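Local atomic coordinates of ATP12 ATPase (Paracoccus denitrificans, PDB entry 2R31), a protein that probably acts as a chaperone in the assembly of the F1 part of ATP synthase. Residues L34-T46 against T72-P84. Numbering follows the deposited sequence. Where two conformers were deposited one is given.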
ATOM      1  N   LEU A  34       9.351  18.704  12.919  1.00 11.06           N
ATOM      2  CA  LEU A  34       8.173  17.877  13.196  1.00 12.20           C
ATOM      3  C   LEU A  34       8.616  16.560  13.794  1.00 11.17           C
ATOM      4  O   LEU A  34       9.618  16.031  13.376  1.00 12.27           O
ATOM      5  CB  LEU A  34       7.425  17.648  11.854  1.00 12.38           C
ATOM      6  CG  LEU A  34       6.199  16.794  11.801  1.00 13.20           C
ATOM      7  CD1 LEU A  34       5.097  17.366  12.683  1.00 16.69           C
ATOM      8  CD2 LEU A  34       5.664  16.734  10.374  1.00 18.44           C
ATOM      9  N   ARG A  35       7.871  16.070  14.771  1.00 11.32           N
ATOM     10  CA  ARG A  35       8.056  14.736  15.335  1.00 11.17           C
ATOM     11  C   ARG A  35       6.842  13.890  15.037  1.00  9.35           C
ATOM     12  O   ARG A  35       5.790  14.384  14.622  1.00 10.36           O
ATOM     13  CB  ARG A  35       8.305  14.788  16.850  1.00 14.04           C
ATOM     14  CG  ARG A  35       9.648  15.379  17.185  1.00 19.13           C
ATOM     15  CD  ARG A  35      10.068  15.456  18.595  1.00 22.73           C
ATOM     16  NE  ARG A  35      11.436  15.886  18.850  1.00 29.56           N
ATOM     17  CZ  ARG A  35      12.474  15.092  19.120  1.00 31.29           C
ATOM     18  NH1 ARG A  35      12.357  13.760  19.165  1.00 23.80           N
ATOM     19  NH2 ARG A  35      13.666  15.654  19.335  1.00 38.82           N
ATOM     20  N   THR A  36       7.008  12.572  15.217  1.00 10.00           N
ATOM     21  CA  THR A  36       5.851  11.694  15.118  1.00 10.20           C
ATOM     22  C   THR A  36       4.955  11.866  16.337  1.00 10.25           C
ATOM     23  O   THR A  36       5.320  12.473  17.327  1.00 12.16           O
ATOM     24  CB  THR A  36       6.278  10.239  14.940  1.00 11.16           C
ATOM     25  OG1 THR A  36       6.877   9.795  16.161  1.00 12.60           O
ATOM     26  CG2 THR A  36       7.274  10.059  13.786  1.00 12.24           C
ATOM     27  N   PRO A  37       3.748  11.309  16.310  1.00 11.94           N
ATOM     28  CA  PRO A  37       2.863  11.430  17.479  1.00 13.54           C
ATOM     29  C   PRO A  37       3.449  10.851  18.753  1.00 14.06           C
ATOM     30  O   PRO A  37       3.124  11.407  19.823  1.00 18.35           O
ATOM     31  CB  PRO A  37       1.606  10.680  17.035  1.00 16.00           C
ATOM     32  CG  PRO A  37       1.597  10.829  15.531  1.00 14.83           C
ATOM     33  CD  PRO A  37       3.057  10.678  15.177  1.00 12.95           C
ATOM     34  N   GLY A  38       4.276   9.829  18.666  1.00 15.04           N
ATOM     35  CA  GLY A  38       5.036   9.249  19.763  1.00 16.80           C
ATOM     36  C   GLY A  38       6.320   9.998  20.061  1.00 17.28           C
ATOM     37  O   GLY A  38       7.137   9.494  20.860  1.00 21.09           O
ATOM     38  N   LYS A  39       6.511  11.160  19.444  1.00 16.18           N
ATOM     39  CA  LYS A  39       7.638  12.045  19.733  1.00 17.08           C
ATOM     40  C   LYS A  39       8.969  11.537  19.193  1.00 16.37           C
ATOM     41  O   LYS A  39      10.041  11.951  19.610  1.00 21.12           O
ATOM     42  CB  LYS A  39       7.696  12.331  21.246  1.00 20.86           C
ATOM     43  CG  LYS A  39       6.541  13.218  21.648  1.00 24.72           C
ATOM     44  CD  LYS A  39       6.894  13.823  22.984  1.00 30.94           C
ATOM     45  CE  LYS A  39       5.958  13.332  24.076  1.00 35.60           C
ATOM     46  NZ  LYS A  39       4.502  13.419  23.728  1.00 45.16           N
ATOM     47  N   GLN A  40       8.960  10.643  18.216  1.00 15.39           N
ATOM     48  CA  GLN A  40      10.158  10.171  17.542  1.00 14.46           C
ATOM     49  C   GLN A  40      10.543  11.189  16.472  1.00 12.67           C
ATOM     50  O   GLN A  40       9.655  11.866  15.936  1.00 12.30           O
ATOM     51  CB  GLN A  40       9.975   8.797  16.921  1.00 15.79           C
ATOM     52  CG  GLN A  40       9.697   7.793  18.029  1.00 22.46           C
ATOM     53  CD  GLN A  40       9.411   6.399  17.522  1.00 25.97           C
ATOM     54  OE1 GLN A  40       9.964   5.995  16.514  1.00 36.31           O
ATOM     55  NE2 GLN A  40       8.553   5.725  18.260  1.00 28.87           N
ATOM     56  N   PRO A  41      11.828  11.371  16.207  1.00 13.60           N
ATOM     57  CA  PRO A  41      12.188  12.282  15.136  1.00 12.80           C
ATOM     58  C   PRO A  41      11.566  11.842  13.824  1.00 12.25           C
ATOM     59  O   PRO A  41      11.599  10.695  13.465  1.00 14.78           O
ATOM     60  CB  PRO A  41      13.712  12.237  15.059  1.00 15.72           C
ATOM     61  CG  PRO A  41      14.118  11.769  16.421  1.00 18.63           C
ATOM     62  CD  PRO A  41      13.021  10.812  16.844  1.00 18.47           C
ATOM     63  N   LEU A  42      10.931  12.742  13.083  0.54 12.45           N
ATOM     64  CA  LEU A  42      10.428  12.523  11.762  0.54 11.40           C
ATOM     65  C   LEU A  42      11.584  12.834  10.816  0.54 10.01           C
ATOM     66  O   LEU A  42      11.964  13.997  10.633  0.54 11.21           O
ATOM     67  CB  LEU A  42       9.206  13.367  11.409  0.54 12.47           C
ATOM     68  CG  LEU A  42       8.608  13.091  10.034  0.54 13.71           C
ATOM     69  CD1 LEU A  42       7.888  11.758  10.006  0.54 16.88           C
ATOM     70  CD2 LEU A  42       7.653  14.207   9.583  0.54 16.22           C
ATOM     71  N   ARG A  43      12.178  11.822  10.205  1.00  9.43           N
ATOM     72  CA  ARG A  43      13.253  11.952   9.243  1.00  9.19           C
ATOM     73  C   ARG A  43      12.840  11.166   7.994  1.00  9.03           C
ATOM     74  O   ARG A  43      12.400  10.027   8.096  1.00 11.48           O
ATOM     75  CB  ARG A  43      14.590  11.472   9.773  1.00 10.66           C
ATOM     76  CG  ARG A  43      15.121  12.333  10.890  1.00 11.38           C
ATOM     77  CD  ARG A  43      15.550  13.743  10.494  1.00 11.73           C
ATOM     78  NE  ARG A  43      16.071  14.468  11.652  1.00 11.81           N
ATOM     79  CZ  ARG A  43      15.317  15.095  12.563  1.00 11.41           C
ATOM     80  NH1 ARG A  43      14.003  15.148  12.466  1.00 11.80           N
ATOM     81  NH2 ARG A  43      15.881  15.692  13.609  1.00 13.88           N
ATOM     82  N   LEU A  44      12.971  11.796   6.822  1.00  8.21           N
ATOM     83  CA  LEU A  44      12.434  11.253   5.581  1.00  8.07           C
ATOM     84  C   LEU A  44      13.528  10.950   4.566  1.00  7.74           C
ATOM     85  O   LEU A  44      14.559  11.643   4.528  1.00  9.23           O
ATOM     86  CB  LEU A  44      11.479  12.291   4.984  1.00  7.77           C
ATOM     87  CG  LEU A  44      10.420  12.792   5.975  1.00  8.30           C
ATOM     88  CD1 LEU A  44       9.726  13.980   5.346  1.00  8.94           C
ATOM     89  CD2 LEU A  44       9.443  11.699   6.362  1.00  7.89           C
ATOM     90  N   PRO A  45      13.323   9.959   3.719  1.00  7.42           N
ATOM     91  CA  PRO A  45      14.427   9.500   2.842  1.00  7.70           C
ATOM     92  C   PRO A  45      14.690  10.386   1.650  1.00  7.80           C
ATOM     93  O   PRO A  45      15.774  10.266   1.051  1.00 10.23           O
ATOM     94  CB  PRO A  45      13.979   8.108   2.395  1.00  8.92           C
ATOM     95  CG  PRO A  45      12.486   8.180   2.483  1.00  9.28           C
ATOM     96  CD  PRO A  45      12.222   8.979   3.716  1.00  7.56           C
ATOM     97  N   THR A  46      13.743  11.216   1.230  0.92  7.40           N
ATOM     98  CA  THR A  46      13.859  11.989  -0.014  0.92  7.48           C
ATOM     99  C   THR A  46      13.391  13.414   0.203  0.92  6.92           C
ATOM    100  O   THR A  46      12.481  13.706   0.969  0.92  8.05           O
ATOM    101  CB  THR A  46      13.073  11.364  -1.188  0.92  7.48           C
ATOM    102  OG1 THR A  46      11.678  11.440  -0.806  0.92  7.83           O
ATOM    103  CG2 THR A  46      13.438   9.925  -1.448  0.92  7.94           C
ATOM    104  N   THR A  72       1.960  12.357   5.788  1.00  6.59           N
ATOM    105  CA  THR A  72       2.369  12.374   7.193  1.00  6.59           C
ATOM    106  C   THR A  72       1.965  11.092   7.890  1.00  6.70           C
ATOM    107  O   THR A  72       2.764  10.505   8.648  1.00  7.33           O
ATOM    108  CB  THR A  72       1.742  13.606   7.901  1.00  7.64           C
ATOM    109  OG1 THR A  72       2.210  14.808   7.312  1.00  7.69           O
ATOM    110  CG2 THR A  72       2.117  13.624   9.383  1.00 10.57           C
ATOM    111  N   ARG A  73       0.735  10.624   7.657  0.55  7.04           N
ATOM    112  CA  ARG A  73       0.241   9.405   8.253  0.55  8.45           C
ATOM    113  C   ARG A  73       1.123   8.209   7.857  0.55  7.03           C
ATOM    114  O   ARG A  73       1.445   7.382   8.721  0.55  7.49           O
ATOM    115  CB  ARG A  73      -1.214   9.186   7.826  0.55  9.42           C
ATOM    116  CG  ARG A  73      -2.000   8.011   8.292  0.55 12.74           C
ATOM    117  CD  ARG A  73      -3.498   8.233   8.307  0.55 15.15           C
ATOM    118  NE  ARG A  73      -4.298   8.033   7.090  0.55 19.35           N
ATOM    119  CZ  ARG A  73      -4.841   9.016   6.413  0.55 17.61           C
ATOM    120  NH1 ARG A  73      -4.433  10.156   6.980  0.55 16.00           N
ATOM    121  NH2 ARG A  73      -5.599   9.046   5.310  0.55 15.59           N
ATOM    122  N   SER A  74       1.490   8.105   6.591  1.00  7.03           N
ATOM    123  CA  SER A  74       2.363   7.024   6.130  1.00  7.25           C
ATOM    124  C   SER A  74       3.756   7.123   6.697  1.00  6.25           C
ATOM    125  O   SER A  74       4.350   6.118   7.087  1.00  6.62           O
ATOM    126  CB  SER A  74       2.402   7.079   4.592  1.00  8.92           C
ATOM    127  OG  SER A  74       1.225   6.838   3.945  1.00 11.21           O
ATOM    128  N   ALA A  75       4.312   8.331   6.773  1.00  6.02           N
ATOM    129  CA  ALA A  75       5.643   8.502   7.345  1.00  5.94           C
ATOM    130  C   ALA A  75       5.665   8.170   8.820  1.00  5.77           C
ATOM    131  O   ALA A  75       6.621   7.548   9.310  1.00  6.60           O
ATOM    132  CB  ALA A  75       6.133   9.916   7.098  1.00  6.90           C
ATOM    133  N   ASN A  76       4.628   8.563   9.559  1.00  6.59           N
ATOM    134  CA  ASN A  76       4.539   8.211  10.976  1.00  7.22           C
ATOM    135  C   ASN A  76       4.565   6.701  11.123  1.00  7.62           C
ATOM    136  O   ASN A  76       5.217   6.135  12.013  1.00  9.05           O
ATOM    137  CB  ASN A  76       3.266   8.780  11.588  1.00  8.42           C
ATOM    138  CG  ASN A  76       3.301  10.273  11.804  1.00  8.71           C
ATOM    139  OD1 ASN A  76       4.355  10.889  11.868  1.00  9.10           O
ATOM    140  ND2 ASN A  76       2.088  10.837  11.977  1.00  9.67           N
ATOM    141  N   SER A  77       3.827   5.966  10.287  0.71  7.55           N
ATOM    142  CA  SER A  77       3.823   4.493  10.345  0.71  8.05           C
ATOM    143  C   SER A  77       5.168   3.911   9.973  0.71  7.23           C
ATOM    144  O   SER A  77       5.645   2.972  10.577  0.71  8.92           O
ATOM    145  CB  SER A  77       2.710   3.967   9.454  0.71  9.33           C
ATOM    146  OG  SER A  77       2.713   2.555   9.493  0.71 13.66           O
ATOM    147  N   ALA A  78       5.802   4.479   8.948  1.00  6.69           N
ATOM    148  CA  ALA A  78       7.128   3.996   8.572  1.00  6.80           C
ATOM    149  C   ALA A  78       8.076   4.072   9.760  1.00  7.03           C
ATOM    150  O   ALA A  78       8.840   3.152  10.058  1.00  8.39           O
ATOM    151  CB  ALA A  78       7.687   4.796   7.402  1.00  6.81           C
ATOM    152  N   ILE A  79       8.090   5.207  10.449  0.76  7.06           N
ATOM    153  CA  ILE A  79       9.040   5.450  11.525  0.76  7.96           C
ATOM    154  C   ILE A  79       8.659   4.680  12.770  0.76  8.30           C
ATOM    155  O   ILE A  79       9.546   4.054  13.414  0.76  8.94           O
ATOM    156  CB  ILE A  79       9.154   6.970  11.782  0.76  8.06           C
ATOM    157  CG1 ILE A  79       9.767   7.666  10.583  0.76  8.64           C
ATOM    158  CG2 ILE A  79       9.968   7.251  13.072  0.76 11.13           C
ATOM    159  CD1 ILE A  79       9.493   9.150  10.480  0.76  9.57           C
ATOM    160  N   GLU A  80       7.395   4.691  13.180  1.00  8.82           N
ATOM    161  CA  GLU A  80       6.982   4.131  14.451  1.00 10.24           C
ATOM    162  C   GLU A  80       6.728   2.620  14.394  1.00 10.68           C
ATOM    163  O   GLU A  80       6.905   1.949  15.433  1.00 12.24           O
ATOM    164  CB  GLU A  80       5.703   4.774  14.974  1.00 11.03           C
ATOM    165  CG  GLU A  80       5.926   6.258  15.294  1.00 12.18           C
ATOM    166  CD  GLU A  80       4.862   6.871  16.108  1.00 18.07           C
ATOM    167  OE1 GLU A  80       3.739   6.324  16.241  1.00 30.10           O
ATOM    168  OE2 GLU A  80       5.056   7.917  16.759  1.00 16.76           O
ATOM    169  N   LYS A  81       6.296   2.096  13.260  1.00 10.04           N
ATOM    170  CA  LYS A  81       5.825   0.720  13.110  1.00 12.45           C
ATOM    171  C   LYS A  81       6.673  -0.109  12.176  1.00 12.77           C
ATOM    172  O   LYS A  81       7.150  -1.165  12.546  1.00 19.04           O
ATOM    173  CB  LYS A  81       4.350   0.712  12.722  1.00 13.89           C
ATOM    174  CG  LYS A  81       3.421   1.427  13.672  1.00 24.76           C
ATOM    175  CD  LYS A  81       2.007   1.794  13.394  1.00 32.61           C
ATOM    176  CE  LYS A  81       1.615   2.319  12.051  1.00 33.99           C
ATOM    177  NZ  LYS A  81       0.216   2.161  11.618  1.00 42.60           N
ATOM    178  N   VAL A  82       6.861   0.328  10.945  1.00  9.13           N
ATOM    179  CA  VAL A  82       7.458  -0.558   9.949  1.00  9.25           C
ATOM    180  C   VAL A  82       8.964  -0.640  10.045  1.00 10.02           C
ATOM    181  O   VAL A  82       9.502  -1.753  10.134  1.00 12.77           O
ATOM    182  CB  VAL A  82       7.023  -0.179   8.520  1.00  8.86           C
ATOM    183  CG1 VAL A  82       7.705  -1.068   7.521  1.00 10.07           C
ATOM    184  CG2 VAL A  82       5.499  -0.206   8.420  1.00 10.33           C
ATOM    185  N   ALA A  83       9.672   0.469  10.106  1.00 10.07           N
ATOM    186  CA  ALA A  83      11.113   0.395  10.219  1.00 10.49           C
ATOM    187  C   ALA A  83      11.557  -0.368  11.477  1.00 11.34           C
ATOM    188  O   ALA A  83      12.432  -1.247  11.350  1.00 12.52           O
ATOM    189  CB  ALA A  83      11.800   1.786  10.177  1.00 11.94           C
ATOM    190  N   PRO A  84      11.019  -0.163  12.670  1.00 11.89           N
ATOM    191  CA  PRO A  84      11.475  -0.924  13.829  1.00 13.13           C
ATOM    192  C   PRO A  84      11.080  -2.393  13.796  1.00 12.70           C
ATOM    193  O   PRO A  84      11.695  -3.170  14.538  1.00 17.78           O
ATOM    194  CB  PRO A  84      10.856  -0.193  15.009  1.00 15.13           C
ATOM    195  CG  PRO A  84      10.041   0.896  14.515  1.00 18.71           C
ATOM    196  CD  PRO A  84      10.088   0.948  13.049  1.00 12.36           C
TER
HETATM  197  O   HOH W   1       4.358  13.739  12.133  1.00 13.10           O
HETATM  198  O   HOH W   2       7.716   2.991  17.859  1.00 25.88           O
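Glu80 reaches from helix 70-82 into the beta turn Thr36-Lys39 and grips it with one carboxylate oxygen. Its chain is extended beyond CG (chi2 -166°), which carries OE2 up to the turn. There OE2 accepts two bonds. Thr36 OG1 donates to Glu80 OE2 at 2.7 Å, on the anti side and 18° out of the carboxylate plane. Gly38 N donates to Glu80 OE2 at 2.8 Å, nearly in line with the C-O bond. Thr36 OG1 in turn accepts from Gln40 N at 3.0 Å, so the hydroxyl links the carboxylate to the backbone just past the turn. One water bridges Gln40 NE2 and Glu80 O.

Ile79, one residue back, has the most surface buried here. Its CG2 lies 3.7 Å from Gln40 OE1 and also touches Pro41 O and the methyl CG2 of Thr36. Ile79 CD1, the end of the other branch, lies against the Leu42 backbone, 3.7 Å from Leu42 CA. One turn earlier on the helix, Ala75 CB meets Leu44 CD2 at 3.8 Å. Leu44 continues this apolar layer to Leu49 and Ala50 of helix 47-58.

The Asn76 amide meets the Pro37 ring at an oblique angle, with Asn76 ND2 3.3 Å from Pro37 CD. Its OD1 takes a hydrogen from a second water, which also donates to Arg35 O.

The contact packs the loop after strand 32-33 onto helix 70-82. Its chemistry is split: a carboxylate holds the turn and two waters bridge to its flanking residues, Arg35 and Gln40, while aliphatic side chains pack the part nearer helix 47-58. The two donors on OE2 probably favour an ionised Glu80 and fix the turn's position against the helix.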